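Local coordinates for protein bifunctional enzyme cysn/cysc (Mycobacterium tuberculosis, PDB 4BZP) that phosphorylates adenosine 5'-phosphosulfate at its 3' position with ATP, a kinase step of sulfate activation and sulfur assimilation, at residues Q164-E167 / V168-L171; A22-V25 / E26-L29; C111-L115 / Q116-R120; N62-R65 / L66-A70. All blocks are in the same frame, centred on the assembly; numbering follows the deposited sequence.

Overall arrangement
Four short-range contacts lie on the helices, and at one strand-to-helix turn, round the five-stranded parallel sheet of this P-loop kinase. Contacts 1 and 2 are neighbours, their centres 10 Å apart: helix 161-173 lies against helix 18-31, with Ala165 packed on Val25 and Lys28, and Ile169 on Lys28. Contact 3, where strand 106-111 hands over to helix 115-121, approaches contact 1 to about 5 Å between nearest atoms. These three lie round the nucleotide: Gln164 of contact 1 touches ADP, the Thr113 side chain of contact 3 is about 6 Å from it, and that of Ala22 in contact 2 about 8 Å. Contact 4 lies across the chain's centre from contacts 1 and 3, at the subunit interface.

Contact 1: residues Q164-E167 / V168-L171; sequences QAQE and VIDL
Gln166 swings its amide across the carboxylate of Asp170, one helical turn on, the two side chains meeting at about a right angle. NE2 of Gln166 gives a hydrogen to OD1 of Asp170 over 2.9 Å. The N-H is used in the plane of its amide, whereas the carboxylate oxygen is met from above its own plane, 43° out of it. A bend at chi2 of Gln166 (63°) folds the chain along the helix and makes this reach possible. The same NE2 also passes 3.8 Å from CG2 of Ile169. Beneath the side-chain link, the backbone N of Asp170 donates to O of Gln166 at 2.8 Å, so this pair of residues is tied twice.

Other side chains meet the rest of the fold. Ala165 and Ile169 touch helix 18-31, while Glu167 and Leu171 reach strand 153-155. Gln164, at the start of the segment, touches ADP, and its NE2 makes a weak hydrogen bond to O of Arg159, another residue of the nucleotide pocket. The arrangement is an i to i+4 side-chain bond on the outer face of an amphipathic C-terminal helix, which covers one flank of the P-loop kinase fold.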
loop_
_atom_site.group_PDB
_atom_site.type_symbol
_atom_site.label_atom_id
_atom_site.label_comp_id
_atom_site.label_asym_id
_atom_site.label_seq_id
_atom_site.Cartn_x
_atom_site.Cartn_y
_atom_site.Cartn_z
ATOM N N GLN A 164 11.033 23.152 12.224
ATOM C CA GLN A 164 11.324 21.707 12.124
ATOM C C GLN A 164 10.980 21.147 10.748
ATOM O O GLN A 164 11.696 20.343 10.198
ATOM C CB GLN A 164 10.533 20.956 13.175
ATOM C CG GLN A 164 10.985 21.249 14.574
ATOM C CD GLN A 164 10.282 20.384 15.609
ATOM O OE1 GLN A 164 9.608 19.370 15.297
ATOM N NE2 GLN A 164 10.422 20.778 16.845
ATOM N N ALA A 165 9.868 21.577 10.187
ATOM C CA ALA A 165 9.456 21.158 8.844
ATOM C C ALA A 165 10.513 21.575 7.828
ATOM O O ALA A 165 10.850 20.781 6.930
ATOM C CB ALA A 165 8.094 21.733 8.469
ATOM N N GLN A 166 11.014 22.823 7.946
ATOM C CA GLN A 166 12.059 23.230 7.043
ATOM C C GLN A 166 13.340 22.425 7.231
ATOM O O GLN A 166 14.035 22.111 6.255
ATOM C CB GLN A 166 12.286 24.725 7.198
ATOM C CG GLN A 166 13.300 25.246 6.168
ATOM C CD GLN A 166 12.810 25.081 4.742
ATOM O OE1 GLN A 166 11.669 25.440 4.419
ATOM N NE2 GLN A 166 13.609 24.450 3.897
ATOM N N GLU A 167 13.650 22.015 8.459
ATOM C CA GLU A 167 14.816 21.167 8.669
ATOM C C GLU A 167 14.677 19.835 7.952
ATOM O O GLU A 167 15.654 19.295 7.431
ATOM C CB GLU A 167 15.076 20.899 10.122
ATOM C CG GLU A 167 15.533 22.068 10.935
ATOM C CD GLU A 167 15.878 21.572 12.302
ATOM O OE1 GLU A 167 16.841 20.785 12.401
ATOM O OE2 GLU A 167 15.141 21.918 13.240
ATOM N N VAL A 168 13.466 19.266 7.960
ATOM C CA VAL A 168 13.222 17.998 7.239
ATOM C C VAL A 168 13.420 18.214 5.742
ATOM O O VAL A 168 14.079 17.387 5.112
ATOM C CB VAL A 168 11.803 17.442 7.535
ATOM C CG1 VAL A 168 11.500 16.219 6.655
ATOM C CG2 VAL A 168 11.701 17.054 9.029
ATOM N N ILE A 169 12.878 19.317 5.206
ATOM C CA ILE A 169 13.042 19.589 3.769
ATOM C C ILE A 169 14.517 19.804 3.440
ATOM O O ILE A 169 15.001 19.254 2.459
ATOM C CB ILE A 169 12.145 20.759 3.406
ATOM C CG1 ILE A 169 10.694 20.297 3.458
ATOM C CG2 ILE A 169 12.486 21.289 2.010
ATOM C CD1 ILE A 169 9.692 21.383 3.316
ATOM N N ASP A 170 15.249 20.474 4.315
ATOM C CA ASP A 170 16.702 20.698 4.092
ATOM C C ASP A 170 17.404 19.337 4.029
ATOM O O ASP A 170 18.291 19.084 3.196
ATOM C CB ASP A 170 17.335 21.573 5.175
ATOM C CG ASP A 170 16.904 23.076 5.113
ATOM O OD1 ASP A 170 16.325 23.463 4.114
ATOM O OD2 ASP A 170 17.124 23.733 6.131
ATOM N N LEU A 171 17.015 18.417 4.906
ATOM C CA LEU A 171 17.621 17.070 4.916
ATOM C C LEU A 171 17.392 16.380 3.597
ATOM O O LEU A 171 18.318 15.746 3.032
ATOM C CB LEU A 171 17.013 16.236 6.049
ATOM C CG LEU A 171 17.481 14.762 6.195
ATOM C CD1 LEU A 171 18.964 14.626 6.517
ATOM C CD2 LEU A 171 16.592 14.055 7.218
#

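Contact 2: residues A22-V25 / E26-L29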
loop_
_atom_site.group_PDB
_atom_site.type_symbol
_atom_site.label_atom_id
_atom_site.label_comp_id
_atom_site.label_asym_id
_atom_site.label_seq_id
_atom_site.Cartn_x
_atom_site.Cartn_y
_atom_site.Cartn_z
ATOM N N ALA A 22 5.077 16.233 10.045
ATOM C CA ALA A 22 4.796 15.522 8.809
ATOM C C ALA A 22 3.773 16.263 7.973
ATOM O O ALA A 22 3.954 16.405 6.777
ATOM C CB ALA A 22 4.306 14.082 9.142
ATOM N N MET A 23 2.690 16.696 8.610
ATOM C CA MET A 23 1.601 17.371 7.894
ATOM C C MET A 23 2.077 18.686 7.292
ATOM O O MET A 23 1.659 19.027 6.201
ATOM C CB MET A 23 0.390 17.593 8.805
ATOM C CG MET A 23 -0.257 16.286 9.266
ATOM S SD MET A 23 -1.085 15.438 7.922
ATOM C CE MET A 23 -2.538 16.404 7.552
ATOM N N LEU A 24 2.916 19.429 8.017
ATOM C CA LEU A 24 3.379 20.705 7.510
ATOM C C LEU A 24 4.388 20.510 6.401
ATOM O O LEU A 24 4.386 21.224 5.398
ATOM C CB LEU A 24 3.939 21.581 8.621
ATOM C CG LEU A 24 4.380 22.979 8.124
ATOM C CD1 LEU A 24 3.314 23.725 7.352
ATOM C CD2 LEU A 24 4.777 23.798 9.324
ATOM N N VAL A 25 5.257 19.520 6.502
ATOM C CA VAL A 25 6.139 19.184 5.396
ATOM C C VAL A 25 5.320 18.798 4.171
ATOM O O VAL A 25 5.613 19.259 3.067
ATOM C CB VAL A 25 7.121 18.042 5.754
ATOM C CG1 VAL A 25 7.889 17.549 4.545
ATOM C CG2 VAL A 25 8.087 18.451 6.837
ATOM N N GLU A 26 4.286 18.007 4.360
ATOM C CA GLU A 26 3.438 17.642 3.216
ATOM C C GLU A 26 2.887 18.895 2.561
ATOM O O GLU A 26 2.941 18.982 1.332
ATOM C CB GLU A 26 2.315 16.731 3.704
ATOM C CG GLU A 26 1.431 16.194 2.558
ATOM C CD GLU A 26 0.164 15.480 3.019
ATOM O OE1 GLU A 26 -0.527 15.939 3.966
ATOM O OE2 GLU A 26 -0.074 14.355 2.529
ATOM N N ARG A 27 2.344 19.818 3.337
ATOM C CA ARG A 27 1.770 21.046 2.768
ATOM C C ARG A 27 2.832 21.841 2.049
ATOM O O ARG A 27 2.583 22.348 0.926
ATOM C CB ARG A 27 1.087 21.873 3.851
ATOM C CG ARG A 27 -0.183 21.226 4.398
ATOM C CD ARG A 27 -1.098 22.079 5.266
ATOM N NE ARG A 27 -0.471 22.401 6.542
ATOM C CZ ARG A 27 -0.548 21.631 7.628
ATOM N NH1 ARG A 27 -1.228 20.495 7.585
ATOM N NH2 ARG A 27 0.056 21.986 8.716
ATOM N N LYS A 28 3.989 22.029 2.682
ATOM C CA LYS A 28 5.067 22.823 2.054
ATOM C C LYS A 28 5.466 22.237 0.723
ATOM O O LYS A 28 5.691 22.975 -0.258
ATOM C CB LYS A 28 6.289 22.949 2.963
ATOM C CG LYS A 28 6.135 23.910 4.135
ATOM C CD LYS A 28 7.370 23.881 4.977
ATOM C CE LYS A 28 7.316 24.742 6.216
ATOM N NZ LYS A 28 7.309 26.187 5.803
ATOM N N LEU A 29 5.560 20.921 0.622
ATOM C CA LEU A 29 5.950 20.245 -0.618
ATOM C C LEU A 29 4.842 20.285 -1.659
ATOM O O LEU A 29 5.112 20.542 -2.848
ATOM C CB LEU A 29 6.379 18.783 -0.289
ATOM C CG LEU A 29 7.669 18.579 0.493
ATOM C CD1 LEU A 29 7.936 17.115 0.867
ATOM C CD2 LEU A 29 8.902 19.122 -0.232
HETATM O O HOH W 1 -0.778 18.357 5.115
#
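With CG anti to the carbonyl carbon (chi1 -69°) and a bend at chi3 (-68°), the side chain of Arg27 doubles back along its helix and lays one guanidinium face over the preceding turn. O of Met23 lies 3.5 Å above that plane, toward its rim, and CA of Leu24 is on the same face. NH1 of Arg27 also comes within 3.5 Å of CB of Met23, a contact of a polar group with a methylene.

Glu26 instead runs extended, with CG anti to its own N (chi1 -175°), and lies alongside Met23, both pointing the same way. A water joins the polar ends: it donates to O of Met23 and, over 2.7 Å, to OE1 of Glu26, while its bond from NH1 of Arg27 is weak. The carbonyl of Met23 therefore takes both this water and the helical N-H of Arg27. The other oxygen of Glu26, OE2, accepts from the backbone N of Val38, fixing the acid between its helix and strand 36-38.

Further round, CE of Lys28 rests 3.9 Å from CG of Leu24, and NZ of Lys28 continues to a salt bridge with Asp162, while the lysine chain packs on helix 161-173. CG1 of Val25 meets CD1 of Leu29 at 3.7 Å, the two chains side by side. Ala22, Val25 and Leu29 all face strand 79-82, and Leu29 touches strand 36-38 as well. This is the helix that follows the P-loop, packed on the parallel sheet as in P-loop kinases.

Contact 3: residues C111-L115 / Q116-R120. With EDO (1,2-ethanediol), chain F.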
loop_
_atom_site.group_PDB
_atom_site.type_symbol
_atom_site.label_atom_id
_atom_site.label_comp_id
_atom_site.label_asym_id
_atom_site.label_seq_id
_atom_site.Cartn_x
_atom_site.Cartn_y
_atom_site.Cartn_z
ATOM N N CYS A 111 11.873 12.901 16.823
ATOM C CA CYS A 111 11.238 14.018 17.493
ATOM C C CYS A 111 11.558 13.872 18.947
ATOM O O CYS A 111 10.830 13.208 19.718
ATOM C CB CYS A 111 9.725 13.990 17.231
ATOM S SG CYS A 111 9.339 14.305 15.478
ATOM N N ASP A 112 12.659 14.473 19.347
ATOM C CA ASP A 112 13.227 14.359 20.711
ATOM C C ASP A 112 12.669 15.406 21.639
ATOM O O ASP A 112 13.309 16.421 21.953
ATOM C CB ASP A 112 14.734 14.418 20.697
ATOM C CG ASP A 112 15.370 14.067 22.063
ATOM O OD1 ASP A 112 14.645 13.635 22.978
ATOM O OD2 ASP A 112 16.628 14.178 22.110
ATOM N N THR A 113 11.431 15.175 22.057
ATOM C CA THR A 113 10.736 15.989 23.057
ATOM C C THR A 113 10.574 15.147 24.306
ATOM O O THR A 113 10.105 14.001 24.212
ATOM C CB THR A 113 9.358 16.423 22.471
ATOM O OG1 THR A 113 9.551 17.224 21.277
ATOM C CG2 THR A 113 8.554 17.226 23.478
ATOM N N PRO A 114 10.990 15.675 25.454
ATOM C CA PRO A 114 10.910 14.896 26.695
ATOM C C PRO A 114 9.488 14.525 27.071
ATOM O O PRO A 114 8.543 15.242 26.705
ATOM C CB PRO A 114 11.484 15.842 27.758
ATOM C CG PRO A 114 11.876 17.070 27.147
ATOM C CD PRO A 114 11.468 17.054 25.678
ATOM N N LEU A 115 9.323 13.422 27.780
ATOM C CA LEU A 115 8.071 12.999 28.267
ATOM C C LEU A 115 7.273 14.138 28.916
ATOM O O LEU A 115 6.080 14.247 28.663
ATOM C CB LEU A 115 8.255 11.869 29.279
ATOM C CG LEU A 115 6.984 11.305 29.951
ATOM C CD1 LEU A 115 6.110 10.622 28.940
ATOM C CD2 LEU A 115 7.368 10.281 31.018
ATOM N N GLN A 116 7.866 14.879 29.825
ATOM C CA GLN A 116 7.146 15.936 30.530
ATOM C C GLN A 116 6.515 16.924 29.581
ATOM O O GLN A 116 5.389 17.379 29.821
ATOM C CB GLN A 116 8.076 16.670 31.518
ATOM C CG GLN A 116 8.277 15.918 32.827
ATOM C CD GLN A 116 8.805 16.823 33.927
ATOM O OE1 GLN A 116 8.842 18.052 33.779
ATOM N NE2 GLN A 116 9.214 16.229 35.029
ATOM N N ASP A 117 7.247 17.264 28.535
ATOM C CA ASP A 117 6.728 18.219 27.570
ATOM C C ASP A 117 5.614 17.550 26.767
ATOM O O ASP A 117 4.587 18.167 26.444
ATOM C CB ASP A 117 7.790 18.720 26.588
ATOM C CG ASP A 117 8.870 19.573 27.160
ATOM O OD1 ASP A 117 8.776 19.989 28.311
ATOM O OD2 ASP A 117 9.834 19.877 26.335
ATOM N N CYS A 118 5.801 16.300 26.349
ATOM C CA CYS A 118 4.741 15.596 25.593
ATOM C C CYS A 118 3.461 15.463 26.378
ATOM O O CYS A 118 2.352 15.627 25.832
ATOM C CB CYS A 118 5.220 14.189 25.225
ATOM S SG CYS A 118 6.594 14.105 24.014
ATOM N N GLU A 119 3.617 15.132 27.648
ATOM C CA GLU A 119 2.468 14.992 28.529
ATOM C C GLU A 119 1.773 16.330 28.764
ATOM O O GLU A 119 0.527 16.346 28.849
ATOM C CB GLU A 119 2.858 14.321 29.841
ATOM C CG GLU A 119 1.644 14.092 30.731
ATOM C CD GLU A 119 1.862 13.010 31.755
ATOM O OE1 GLU A 119 3.009 12.652 32.039
ATOM O OE2 GLU A 119 0.832 12.478 32.253
ATOM N N ARG A 120 2.507 17.420 28.878
ATOM C CA ARG A 120 1.827 18.720 28.955
ATOM C C ARG A 120 1.100 19.106 27.683
ATOM O O ARG A 120 -0.028 19.649 27.759
ATOM C CB ARG A 120 2.782 19.834 29.324
ATOM C CG ARG A 120 2.082 21.183 29.432
ATOM C CD ARG A 120 0.980 21.235 30.509
ATOM N NE ARG A 120 0.157 22.469 30.524
ATOM C CZ ARG A 120 -0.972 22.648 29.832
ATOM N NH1 ARG A 120 -1.457 21.732 28.992
ATOM N NH2 ARG A 120 -1.604 23.805 29.937
HETATM C C1 EDO F . 11.968 11.431 24.601
HETATM O O1 EDO F . 12.080 12.316 23.510
HETATM C C2 EDO F . 12.347 10.115 23.999
HETATM O O2 EDO F . 13.511 9.744 24.679
#
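A proline stands at the N-cap of helix 115-121, a position where a side chain that can accept a hydrogen bond often sits. What Pro114 supplies across the contact is its carbonyl and its ring. Its O receives the backbone N of Cys118 at 3.0 Å in a nearly straight bond (167°), and more weakly the N of Asp117. OD2 of Asp117 lies 3.3 Å from CD of Pro114 and a little farther from CG, approaching that side of the ring at a slant, so the acid rests against ring carbons. With CG of Asp117 anti to the carbonyl carbon (chi1 -68°), the carboxylate is turned back toward the start of the helix, where the dipole would probably favour its negative charge.

Thr113 approaches from the preceding loop. Its methyl CG2 touches CB of Asp117 at 3.5 Å, the two side chains crossing at about a right angle, and lies 3.7 Å from SG of Cys118. The hydroxyl OG1 is on a different branch and bonds to the backbone of Ser16 in the nucleotide-binding loop, so one residue ties the helix start to that loop.

Just upstream, Asp112 centres an inverse gamma turn. An ethanediol, probably from the crystallisation liquor, brings O1 to 2.9 Å from OD1 of Asp112 and 2.7 Å from O of Thr113, and is also hydrogen-bonded to NH1 of Arg147. OD1 and OD2 of Asp112 form salt bridges with Arg147 and Arg154 respectively, and two arginines on a single carboxylate would probably keep Asp112 ionised.

Contact 4: residues N62-R65 / L66-A70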
loop_
_atom_site.group_PDB
_atom_site.type_symbol
_atom_site.label_atom_id
_atom_site.label_comp_id
_atom_site.label_asym_id
_atom_site.label_seq_id
_atom_site.Cartn_x
_atom_site.Cartn_y
_atom_site.Cartn_z
ATOM N N ASN A 62 2.105 -4.001 12.179
ATOM C CA ASN A 62 1.630 -2.728 11.686
ATOM C C ASN A 62 2.783 -1.943 11.066
ATOM O O ASN A 62 2.667 -1.457 9.937
ATOM C CB ASN A 62 0.947 -1.973 12.819
ATOM C CG ASN A 62 0.415 -0.667 12.399
ATOM O OD1 ASN A 62 -0.492 -0.606 11.560
ATOM N ND2 ASN A 62 0.958 0.407 12.952
ATOM N N LEU A 63 3.903 -1.838 11.764
ATOM C CA LEU A 63 5.049 -1.103 11.299
ATOM C C LEU A 63 5.669 -1.811 10.126
ATOM O O LEU A 63 6.094 -1.114 9.175
ATOM C CB LEU A 63 6.062 -0.875 12.409
ATOM C CG LEU A 63 5.596 -0.020 13.573
ATOM C CD1 LEU A 63 6.545 -0.121 14.731
ATOM C CD2 LEU A 63 5.412 1.424 13.129
ATOM N N ARG A 64 5.781 -3.131 10.140
ATOM C CA ARG A 64 6.330 -3.852 9.001
ATOM C C ARG A 64 5.527 -3.541 7.734
ATOM O O ARG A 64 6.074 -3.240 6.682
ATOM C CB ARG A 64 6.336 -5.355 9.289
ATOM C CG ARG A 64 7.103 -6.155 8.258
ATOM C CD ARG A 64 6.890 -7.688 8.364
ATOM N NE ARG A 64 5.558 -8.058 7.951
ATOM C CZ ARG A 64 5.184 -8.207 6.661
ATOM N NH1 ARG A 64 6.062 -8.043 5.683
ATOM N NH2 ARG A 64 3.948 -8.496 6.397
ATOM N N ARG A 65 4.204 -3.612 7.844
ATOM C CA ARG A 65 3.377 -3.362 6.679
ATOM C C ARG A 65 3.524 -1.901 6.264
ATOM O O ARG A 65 3.579 -1.607 5.037
ATOM C CB ARG A 65 1.938 -3.688 6.976
ATOM C CG ARG A 65 1.665 -5.154 7.214
ATOM C CD ARG A 65 0.212 -5.386 7.395
ATOM N NE ARG A 65 -0.082 -6.711 7.952
ATOM C CZ ARG A 65 -1.326 -7.111 8.236
ATOM N NH1 ARG A 65 -2.322 -6.302 8.060
ATOM N NH2 ARG A 65 -1.485 -8.294 8.802
ATOM N N LEU A 66 3.523 -0.962 7.205
ATOM C CA LEU A 66 3.704 0.442 6.886
ATOM C C LEU A 66 5.015 0.605 6.096
ATOM O O LEU A 66 5.073 1.415 5.130
ATOM C CB LEU A 66 3.718 1.300 8.170
ATOM C CG LEU A 66 2.441 1.868 8.797
ATOM C CD1 LEU A 66 2.658 2.463 10.149
ATOM C CD2 LEU A 66 1.983 3.008 7.937
ATOM N N SER A 67 6.080 -0.072 6.479
ATOM C CA SER A 67 7.320 0.080 5.744
ATOM C C SER A 67 7.212 -0.345 4.277
ATOM O O SER A 67 7.782 0.315 3.418
ATOM C CB SER A 67 8.482 -0.607 6.438
ATOM O OG SER A 67 8.465 -2.031 6.334
ATOM N N HIS A 68 6.456 -1.387 3.985
ATOM C CA HIS A 68 6.241 -1.827 2.609
ATOM C C HIS A 68 5.301 -0.919 1.836
ATOM O O HIS A 68 5.524 -0.656 0.650
ATOM C CB HIS A 68 5.725 -3.274 2.610
ATOM C CG HIS A 68 6.782 -4.273 2.932
ATOM N ND1 HIS A 68 7.806 -4.613 2.070
ATOM C CD2 HIS A 68 6.958 -5.027 4.036
ATOM C CE1 HIS A 68 8.605 -5.476 2.657
ATOM N NE2 HIS A 68 8.128 -5.730 3.863
ATOM N N VAL A 69 4.276 -0.370 2.485
ATOM C CA VAL A 69 3.407 0.591 1.821
ATOM C C VAL A 69 4.207 1.830 1.497
ATOM O O VAL A 69 4.094 2.382 0.409
ATOM C CB VAL A 69 2.142 0.886 2.610
ATOM C CG1 VAL A 69 1.341 1.978 1.941
ATOM C CG2 VAL A 69 1.366 -0.405 2.831
ATOM N N ALA A 70 5.048 2.270 2.430
ATOM C CA ALA A 70 5.890 3.420 2.130
ATOM C C ALA A 70 6.807 3.170 0.952
ATOM O O ALA A 70 6.984 4.082 0.119
ATOM C CB ALA A 70 6.699 3.780 3.344
HETATM O O HOH W 2 9.124 -7.419 5.803
#
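Ser67 turns its hydroxyl back on its own helix: chi1 of 74° sets OG between the backbone N and the carbonyl carbon, from where it donates to O of Arg64 at 2.7 Å. That oxygen also takes the N-H of His68 in a longer bond, 3.3 Å, so two donors share one carbonyl and the hydroxyl bond is the shorter.

Arg64 starts out extended, then bends at chi3 (71°), which carries NH1 over toward the imidazole of His68. NH1 stands 3.6 Å from both CD2 and NE2 of the ring, and the guanidinium and ring planes are 54° apart, so the groups are not stacked. A water bridges the two groups, accepting from NH1 of Arg64 and lying 2.8 Å from NE2 of His68, in the plane of each group.

Helix 56-75 is one of the helices flanking the central parallel sheet of this P-loop fold, and its Ser67 also touches Trp9 of strand 6-11. The face carrying Arg64, Arg65 and His68 meets the second subunit: Arg64 bonds through NH1 and NH2 to the carbonyls of Gly47 and Leu48 of that subunit, while its NE pairs with Glu61 of its own chain.

Arg65 remains stretched from CG to NE, and its head forms salt bridges with Asp51 and Glu61 of the same chain. Leu66 lies alongside Asn62, its CD1 3.9 Å from ND2 of Asn62, and the same methyl is 4.2 Å from CD2 of Leu63, whose side chain runs at a slant to it.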